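Sulfoquinovosidase (Escherichia coli, PDB 5AEG) hydrolyses sulfoquinovosyl diacylglycerides and simple sulfoquinovosides, releasing sulfoquinovose for breakdown by sulfoglycolysis. Local coordinates at residues S528-M533 with Y607-D612. Sequence-based numbering, arbitrary orientation.
Sequences SAFTPM and YLLGRD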
loop_
_atom_site.group_PDB
_atom_site.type_symbol
_atom_site.label_atom_id
_atom_site.label_comp_id
_atom_site.label_asym_id
_atom_site.label_seq_id
_atom_site.Cartn_x
_atom_site.Cartn_y
_atom_site.Cartn_z
ATOM N N SER A 528 16.336 -2.843 3.439
ATOM C CA SER A 528 16.027 -1.609 2.806
ATOM C C SER A 528 17.046 -1.085 1.771
ATOM O O SER A 528 16.666 -0.393 0.810
ATOM C CB SER A 528 15.668 -0.501 3.848
ATOM O OG SER A 528 14.478 -0.862 4.554
ATOM N N ALA A 529 18.296 -1.451 1.923
ATOM C CA ALA A 529 19.324 -1.115 0.935
ATOM C C ALA A 529 19.080 -1.795 -0.418
ATOM O O ALA A 529 19.669 -1.366 -1.408
ATOM C CB ALA A 529 20.691 -1.559 1.467
ATOM N N PHE A 530 18.223 -2.823 -0.443
ATOM C CA PHE A 530 17.723 -3.475 -1.676
ATOM C C PHE A 530 16.288 -3.183 -2.050
ATOM O O PHE A 530 15.527 -4.080 -2.427
ATOM C CB PHE A 530 18.072 -4.970 -1.592
ATOM C CG PHE A 530 19.572 -5.184 -1.636
ATOM C CD1 PHE A 530 20.224 -5.305 -2.864
ATOM C CD2 PHE A 530 20.317 -5.205 -0.497
ATOM C CE1 PHE A 530 21.587 -5.512 -2.959
ATOM C CE2 PHE A 530 21.703 -5.368 -0.571
ATOM C CZ PHE A 530 22.337 -5.571 -1.810
ATOM N N THR A 531 15.914 -1.918 -1.826
ATOM C CA THR A 531 14.587 -1.385 -2.146
ATOM C C THR A 531 14.830 -0.008 -2.751
ATOM O O THR A 531 15.970 0.484 -2.736
ATOM C CB THR A 531 13.629 -1.287 -0.924
ATOM O OG1 THR A 531 14.089 -0.249 -0.067
ATOM C CG2 THR A 531 13.527 -2.554 -0.217
ATOM N N PRO A 532 13.783 0.651 -3.313
ATOM C CA PRO A 532 14.104 1.921 -3.892
ATOM C C PRO A 532 14.261 3.156 -2.962
ATOM O O PRO A 532 14.523 4.296 -3.457
ATOM C CB PRO A 532 12.967 2.176 -4.910
ATOM C CG PRO A 532 11.859 1.373 -4.454
ATOM C CD PRO A 532 12.484 0.124 -3.786
ATOM N N MET A 533 14.115 2.990 -1.654
ATOM C CA MET A 533 14.233 4.163 -0.765
ATOM C C MET A 533 14.644 3.670 0.613
ATOM O O MET A 533 14.068 2.708 1.093
ATOM C CB MET A 533 12.904 4.941 -0.734
ATOM C CG MET A 533 12.938 6.152 0.175
ATOM S SD MET A 533 11.473 7.121 -0.085
ATOM C CE MET A 533 11.614 8.236 1.323
ATOM N N TYR A 607 11.997 -11.718 -3.565
ATOM C CA TYR A 607 11.669 -10.886 -4.647
ATOM C C TYR A 607 12.830 -10.652 -5.540
ATOM O O TYR A 607 13.957 -10.934 -5.172
ATOM C CB TYR A 607 11.065 -9.512 -4.230
ATOM C CG TYR A 607 11.972 -8.648 -3.412
ATOM C CD1 TYR A 607 12.129 -8.864 -2.005
ATOM C CD2 TYR A 607 12.667 -7.601 -3.973
ATOM C CE1 TYR A 607 12.973 -8.054 -1.230
ATOM C CE2 TYR A 607 13.531 -6.797 -3.197
ATOM C CZ TYR A 607 13.664 -7.020 -1.827
ATOM O OH TYR A 607 14.490 -6.164 -1.124
ATOM N N LEU A 608 12.520 -10.161 -6.734
ATOM C CA LEU A 608 13.546 -9.641 -7.646
ATOM C C LEU A 608 13.554 -8.091 -7.555
ATOM O O LEU A 608 12.501 -7.438 -7.560
ATOM C CB LEU A 608 13.254 -10.071 -9.069
ATOM C CG LEU A 608 13.271 -11.545 -9.377
ATOM C CD1 LEU A 608 12.679 -11.856 -10.782
ATOM C CD2 LEU A 608 14.613 -12.179 -9.189
ATOM N N LEU A 609 14.728 -7.525 -7.439
ATOM C CA LEU A 609 14.960 -6.069 -7.511
ATOM C C LEU A 609 15.390 -5.799 -8.927
ATOM O O LEU A 609 16.497 -6.141 -9.302
ATOM C CB LEU A 609 16.011 -5.616 -6.514
ATOM C CG LEU A 609 16.304 -4.124 -6.334
ATOM C CD1 LEU A 609 15.079 -3.360 -5.758
ATOM C CD2 LEU A 609 17.509 -3.906 -5.432
ATOM N N GLY A 610 14.522 -5.131 -9.680
ATOM C CA GLY A 610 14.657 -5.073 -11.154
ATOM C C GLY A 610 14.674 -6.516 -11.688
ATOM O O GLY A 610 14.159 -7.440 -11.063
ATOM N N ARG A 611 15.257 -6.683 -12.879
ATOM C CA ARG A 611 15.385 -7.999 -13.502
ATOM C C ARG A 611 16.451 -8.941 -12.923
ATOM O O ARG A 611 16.251 -10.171 -12.923
ATOM C CB ARG A 611 15.669 -7.782 -15.003
ATOM C CG ARG A 611 15.828 -9.017 -15.871
ATOM C CD ARG A 611 14.621 -9.874 -15.994
ATOM N NE ARG A 611 14.880 -11.196 -16.682
ATOM C CZ ARG A 611 15.225 -12.328 -16.046
ATOM N NH1 ARG A 611 15.391 -12.399 -14.659
ATOM N NH2 ARG A 611 15.405 -13.413 -16.778
ATOM N N ASP A 612 17.569 -8.388 -12.426
ATOM C CA ASP A 612 18.822 -9.167 -12.321
ATOM C C ASP A 612 19.293 -9.435 -10.896
ATOM O O ASP A 612 20.318 -10.092 -10.700
ATOM C CB ASP A 612 19.908 -8.401 -13.103
ATOM C CG ASP A 612 19.686 -8.403 -14.630
ATOM O OD1 ASP A 612 19.030 -9.307 -15.071
ATOM O OD2 ASP A 612 20.118 -7.476 -15.326
#
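Tyr-607 reaches from strand 607-609 to the backbone of Phe-530, which sits in a type I beta turn running from Ser-528 to Thr-531. The turn begins at the last residue of helix 518-528 and leads to strand 534-536 of the TIM barrel, whereas 607-609 belongs to an antiparallel sheet of the C-terminal domain, so the contact joins two domains of this GH31 enzyme. Its one cross-segment hydrogen bond runs from Tyr-607 OH to Phe-530 O over 2.7 Å. The hydroxyl stands 44° out of the carbonyl plane, and the angle at the oxygen, from its carbonyl carbon to the hydroxyl, is 131°. Seen from the phenol, however, Phe-530 O lies in the ring plane, at the edge; CE2 and CZ of Tyr-607 are each 3.5 Å from it. With CG set between its own backbone N and carbonyl carbon (chi1 62°), the Tyr-607 side chain leaves the strand toward the turn.

Leu-609 comes to the same carbonyl with both methyls, CD1 being 3.4 Å from Phe-530 O, and the oxygen is thus packed against apolar carbon as well as bonded to the phenol. The side chains of Phe-530 and Leu-609 cross at about a right angle: CD2 of Leu-609 meets the edge of the aromatic ring near its plane, 4.0 Å from CD1 of Phe-530. All four touching residues are buried, and Val-615 and Met-587 of the adjoining strands also pack on Tyr-607. A phenylalanine in place of Tyr-607 would probably leave the buried Phe-530 carbonyl without its hydroxyl donor.

Within the turn, Thr-531 uses its two branches differently. CG2 lies beside the Tyr-607 hydroxyl, 3.8 Å from OH, while OG1 donates to Ser-528 O at 2.7 Å, approaching within the plane of that carbonyl toward one of its lone pairs.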